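Local coordinates for protein Mn transporter subunit (Synechocystis sp. PCC 6803, PDB 3UJP) that binds manganese as the solute-binding component of a manganese transporter, probably delivering the ion to its membrane partners for uptake into the cell, at residues Ser135-Val143 and Tyr168-Leu179. Numbering follows the deposited sequence.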
loop_
_atom_site.group_PDB
_atom_site.type_symbol
_atom_site.label_atom_id
_atom_site.label_comp_id
_atom_site.label_asym_id
_atom_site.label_seq_id
_atom_site.Cartn_x
_atom_site.Cartn_y
_atom_site.Cartn_z
ATOM N N SER A 135 -16.732 -22.250 -5.409
ATOM C CA SER A 135 -18.164 -22.246 -5.592
ATOM C C SER A 135 -18.701 -20.882 -5.162
ATOM O O SER A 135 -18.764 -20.606 -3.957
ATOM C CB SER A 135 -18.785 -23.385 -4.770
ATOM O OG SER A 135 -20.211 -23.398 -4.852
ATOM N N PRO A 136 -19.072 -20.024 -6.146
ATOM C CA PRO A 136 -19.537 -18.642 -5.930
ATOM C C PRO A 136 -20.658 -18.587 -4.928
ATOM O O PRO A 136 -20.641 -17.698 -4.095
ATOM C CB PRO A 136 -20.059 -18.219 -7.291
ATOM C CG PRO A 136 -19.314 -19.049 -8.260
ATOM C CD PRO A 136 -19.100 -20.387 -7.573
ATOM N N ARG A 137 -21.608 -19.517 -4.988
ATOM C CA ARG A 137 -22.570 -19.654 -3.892
ATOM C C ARG A 137 -21.817 -19.660 -2.553
ATOM O O ARG A 137 -22.153 -18.908 -1.637
ATOM C CB ARG A 137 -23.453 -20.907 -4.065
ATOM C CG ARG A 137 -23.783 -21.242 -5.549
ATOM C CD ARG A 137 -25.278 -21.558 -5.858
ATOM N NE ARG A 137 -25.484 -21.858 -7.288
ATOM C CZ ARG A 137 -26.489 -21.406 -8.047
ATOM N NH1 ARG A 137 -26.537 -21.755 -9.330
ATOM N NH2 ARG A 137 -27.438 -20.613 -7.547
ATOM N N ASN A 138 -20.772 -20.486 -2.475
ATOM C CA ASN A 138 -19.903 -20.587 -1.295
ATOM C C ASN A 138 -19.029 -19.360 -1.081
ATOM O O ASN A 138 -18.728 -18.975 0.060
ATOM C CB ASN A 138 -18.955 -21.777 -1.434
ATOM C CG ASN A 138 -19.634 -23.092 -1.205
ATOM O OD1 ASN A 138 -19.166 -24.122 -1.682
ATOM N ND2 ASN A 138 -20.740 -23.077 -0.475
ATOM N N ALA A 139 -18.568 -18.781 -2.181
ATOM C CA ALA A 139 -17.746 -17.595 -2.071
ATOM C C ALA A 139 -18.507 -16.548 -1.258
ATOM O O ALA A 139 -17.908 -15.689 -0.622
ATOM C CB ALA A 139 -17.388 -17.064 -3.446
ATOM N N LEU A 140 -19.836 -16.624 -1.258
ATOM C CA LEU A 140 -20.594 -15.568 -0.620
ATOM C C LEU A 140 -20.480 -15.665 0.894
ATOM O O LEU A 140 -20.449 -14.651 1.607
ATOM C CB LEU A 140 -22.041 -15.533 -1.107
ATOM C CG LEU A 140 -22.308 -15.180 -2.587
ATOM C CD1 LEU A 140 -23.806 -15.091 -2.853
ATOM C CD2 LEU A 140 -21.651 -13.899 -3.030
ATOM N N VAL A 141 -20.363 -16.887 1.390
ATOM C CA VAL A 141 -20.166 -17.064 2.813
ATOM C C VAL A 141 -18.709 -16.746 3.212
ATOM O O VAL A 141 -18.427 -16.285 4.325
ATOM C CB VAL A 141 -20.588 -18.454 3.242
ATOM C CG1 VAL A 141 -22.002 -18.709 2.801
ATOM C CG2 VAL A 141 -19.713 -19.453 2.610
ATOM N N TYR A 142 -17.776 -16.982 2.302
ATOM C CA TYR A 142 -16.402 -16.557 2.532
ATOM C C TYR A 142 -16.406 -15.066 2.808
ATOM O O TYR A 142 -15.911 -14.612 3.835
ATOM C CB TYR A 142 -15.570 -16.830 1.291
ATOM C CG TYR A 142 -14.965 -18.207 1.238
ATOM C CD1 TYR A 142 -13.723 -18.450 1.806
ATOM C CD2 TYR A 142 -15.621 -19.263 0.618
ATOM C CE1 TYR A 142 -13.143 -19.701 1.765
ATOM C CE2 TYR A 142 -15.040 -20.538 0.569
ATOM C CZ TYR A 142 -13.794 -20.744 1.145
ATOM O OH TYR A 142 -13.183 -21.988 1.125
ATOM N N VAL A 143 -17.013 -14.311 1.892
ATOM C CA VAL A 143 -16.959 -12.846 1.912
ATOM C C VAL A 143 -17.708 -12.275 3.094
ATOM O O VAL A 143 -17.397 -11.197 3.571
ATOM C CB VAL A 143 -17.526 -12.196 0.622
ATOM C CG1 VAL A 143 -16.953 -12.848 -0.623
ATOM C CG2 VAL A 143 -19.047 -12.274 0.608
ATOM N N TYR A 168 -18.978 -6.510 -3.468
ATOM C CA TYR A 168 -18.301 -7.746 -3.864
ATOM C C TYR A 168 -19.336 -8.877 -3.909
ATOM O O TYR A 168 -19.347 -9.663 -4.850
ATOM C CB TYR A 168 -17.117 -8.063 -2.929
ATOM C CG TYR A 168 -16.073 -8.960 -3.544
ATOM C CD1 TYR A 168 -15.540 -8.668 -4.781
ATOM C CD2 TYR A 168 -15.606 -10.106 -2.886
ATOM C CE1 TYR A 168 -14.560 -9.496 -5.367
ATOM C CE2 TYR A 168 -14.637 -10.946 -3.466
ATOM C CZ TYR A 168 -14.108 -10.632 -4.709
ATOM O OH TYR A 168 -13.152 -11.438 -5.321
ATOM N N SER A 169 -20.212 -8.951 -2.911
ATOM C CA SER A 169 -21.250 -9.982 -2.894
ATOM C C SER A 169 -22.039 -9.932 -4.194
ATOM O O SER A 169 -22.356 -10.951 -4.801
ATOM C CB SER A 169 -22.212 -9.791 -1.716
ATOM O OG SER A 169 -21.605 -10.090 -0.472
ATOM N N GLU A 170 -22.349 -8.713 -4.612
ATOM C CA GLU A 170 -23.145 -8.490 -5.797
ATOM C C GLU A 170 -22.444 -8.909 -7.078
ATOM O O GLU A 170 -23.078 -9.391 -7.997
ATOM C CB GLU A 170 -23.505 -7.020 -5.899
ATOM C CG GLU A 170 -23.620 -6.577 -7.334
ATOM C CD GLU A 170 -23.695 -5.079 -7.482
ATOM O OE1 GLU A 170 -22.627 -4.417 -7.438
ATOM O OE2 GLU A 170 -24.826 -4.574 -7.657
ATOM N N GLN A 171 -21.141 -8.699 -7.153
ATOM C CA GLN A 171 -20.389 -9.057 -8.355
ATOM C C GLN A 171 -20.106 -10.547 -8.386
ATOM O O GLN A 171 -19.822 -11.098 -9.440
ATOM C CB GLN A 171 -19.060 -8.314 -8.418
ATOM C CG GLN A 171 -19.179 -6.819 -8.481
ATOM C CD GLN A 171 -17.906 -6.158 -8.058
ATOM O OE1 GLN A 171 -16.951 -6.838 -7.718
ATOM N NE2 GLN A 171 -17.881 -4.822 -8.066
ATOM N N LEU A 172 -20.152 -11.174 -7.214
ATOM C CA LEU A 172 -20.111 -12.631 -7.098
ATOM C C LEU A 172 -21.366 -13.277 -7.705
ATOM O O LEU A 172 -21.262 -14.296 -8.406
ATOM C CB LEU A 172 -20.016 -13.048 -5.631
ATOM C CG LEU A 172 -18.753 -13.637 -5.010
ATOM C CD1 LEU A 172 -17.720 -14.052 -6.033
ATOM C CD2 LEU A 172 -18.178 -12.642 -4.049
ATOM N N LYS A 173 -22.544 -12.703 -7.412
ATOM C CA LYS A 173 -23.818 -13.219 -7.952
ATOM C C LYS A 173 -23.928 -13.081 -9.477
ATOM O O LYS A 173 -24.372 -14.004 -10.162
ATOM C CB LYS A 173 -25.020 -12.626 -7.215
ATOM C CG LYS A 173 -24.979 -12.902 -5.696
ATOM C CD LYS A 173 -25.412 -11.681 -4.870
ATOM C CE LYS A 173 -26.218 -12.089 -3.646
ATOM N NZ LYS A 173 -26.584 -10.919 -2.777
ATOM N N ALA A 174 -23.456 -11.962 -10.003
ATOM C CA ALA A 174 -23.360 -11.797 -11.443
ATOM C C ALA A 174 -22.622 -12.948 -12.111
ATOM O O ALA A 174 -23.182 -13.624 -12.962
ATOM C CB ALA A 174 -22.716 -10.471 -11.802
ATOM N N ILE A 175 -21.370 -13.179 -11.734
ATOM C CA ILE A 175 -20.578 -14.220 -12.397
ATOM C C ILE A 175 -21.069 -15.630 -12.090
ATOM O O ILE A 175 -20.789 -16.549 -12.841
ATOM C CB ILE A 175 -19.061 -14.145 -12.086
ATOM C CG1 ILE A 175 -18.785 -14.669 -10.700
ATOM C CG2 ILE A 175 -18.522 -12.739 -12.222
ATOM C CD1 ILE A 175 -18.547 -16.117 -10.697
ATOM N N ASP A 176 -21.775 -15.826 -10.985
ATOM C CA ASP A 176 -22.311 -17.153 -10.730
ATOM C C ASP A 176 -23.315 -17.438 -11.840
ATOM O O ASP A 176 -23.301 -18.491 -12.498
ATOM C CB ASP A 176 -23.006 -17.198 -9.369
ATOM C CG ASP A 176 -24.066 -18.282 -9.289
ATOM O OD1 ASP A 176 -23.715 -19.485 -9.269
ATOM O OD2 ASP A 176 -25.262 -17.920 -9.260
ATOM N N ARG A 177 -24.183 -16.460 -12.047
ATOM C CA ARG A 177 -25.195 -16.556 -13.053
ATOM C C ARG A 177 -24.498 -16.736 -14.380
ATOM O O ARG A 177 -24.947 -17.484 -15.242
ATOM C CB ARG A 177 -25.977 -15.253 -13.052
ATOM C CG ARG A 177 -27.208 -15.280 -13.892
ATOM C CD ARG A 177 -27.610 -13.893 -14.259
ATOM N NE ARG A 177 -28.005 -13.866 -15.656
ATOM C CZ ARG A 177 -27.154 -13.663 -16.650
ATOM N NH1 ARG A 177 -27.595 -13.666 -17.905
ATOM N NH2 ARG A 177 -25.862 -13.460 -16.382
ATOM N N GLN A 178 -23.390 -16.037 -14.537
ATOM C CA GLN A 178 -22.680 -16.031 -15.795
ATOM C C GLN A 178 -21.889 -17.298 -16.001
ATOM O O GLN A 178 -21.559 -17.666 -17.129
ATOM C CB GLN A 178 -21.700 -14.882 -15.833
ATOM C CG GLN A 178 -20.355 -15.325 -16.396
ATOM C CD GLN A 178 -19.608 -14.204 -17.070
ATOM O OE1 GLN A 178 -20.111 -13.576 -18.006
ATOM N NE2 GLN A 178 -18.401 -13.945 -16.604
ATOM N N LEU A 179 -21.546 -17.941 -14.896
ATOM C CA LEU A 179 -20.745 -19.152 -14.924
ATOM C C LEU A 179 -21.620 -20.334 -15.306
ATOM O O LEU A 179 -21.274 -21.087 -16.210
ATOM C CB LEU A 179 -20.161 -19.396 -13.542
ATOM C CG LEU A 179 -18.646 -19.511 -13.443
ATOM C CD1 LEU A 179 -17.946 -18.446 -14.302
ATOM C CD2 LEU A 179 -18.237 -19.431 -11.975
#
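Leu-172 faces three residues of the helix beginning at Pro-136. From its CB, whose closeness to Leu-140 in the model is doubtful, the chain runs on to CG, which lies beside CD2 of Leu-140, the two leucines side by side and pointing opposite ways. Beyond CG the side chain forks: CD1 rests on the methyl of Ala-139, while CD2 also passes Leu-140 CD2 and meets CG1 of Val-143 tip to tip, at 3.6 Å between Leu-172 CD2 and Val-143 CG1. Cutting Leu-172 back to an alanine is likely to leave Ala-139 and Val-143 without the branches they touch, opening a gap between the helices.

Val-143 spreads both methyls over the partner helix. With CG1 anti to its own carbonyl carbon (chi1 -48°), that methyl approaches the Tyr-168 ring obliquely near CD2, and CG2 touches OG of Ser-169, a hydroxyl hydrogen-bonded to Ala-165 O within its own helix. Towards the solvent side, Leu-140 CD1 packs crosswise against the aliphatic chain of Lys-173, 3.8 Å from its CG.

At the other end Pro-136 is a knob in the hole formed by Leu-172, Ile-175, Asp-176 and Leu-179. Its CB lies 3.7 Å from Asp-176 CB, and its CG touches both Ile-175 CD1 and Leu-179 CD2. Asp-176 OD1 sits 3.3 Å above the Arg-137 guanidinium plane, offset toward its rim, and no N-H points at it; this salt bridge is therefore purely electrostatic, whereas OD1 is hydrogen-bonded to Tyr-207 OH.

The axes of 136-143 and 168-179 run nearly antiparallel (170°), 9.3 Å apart at closest approach. The length of helix 158-183 is consistent with the long backbone helix linking the two lobes in cluster A-I (cluster 9) metal-binding proteins.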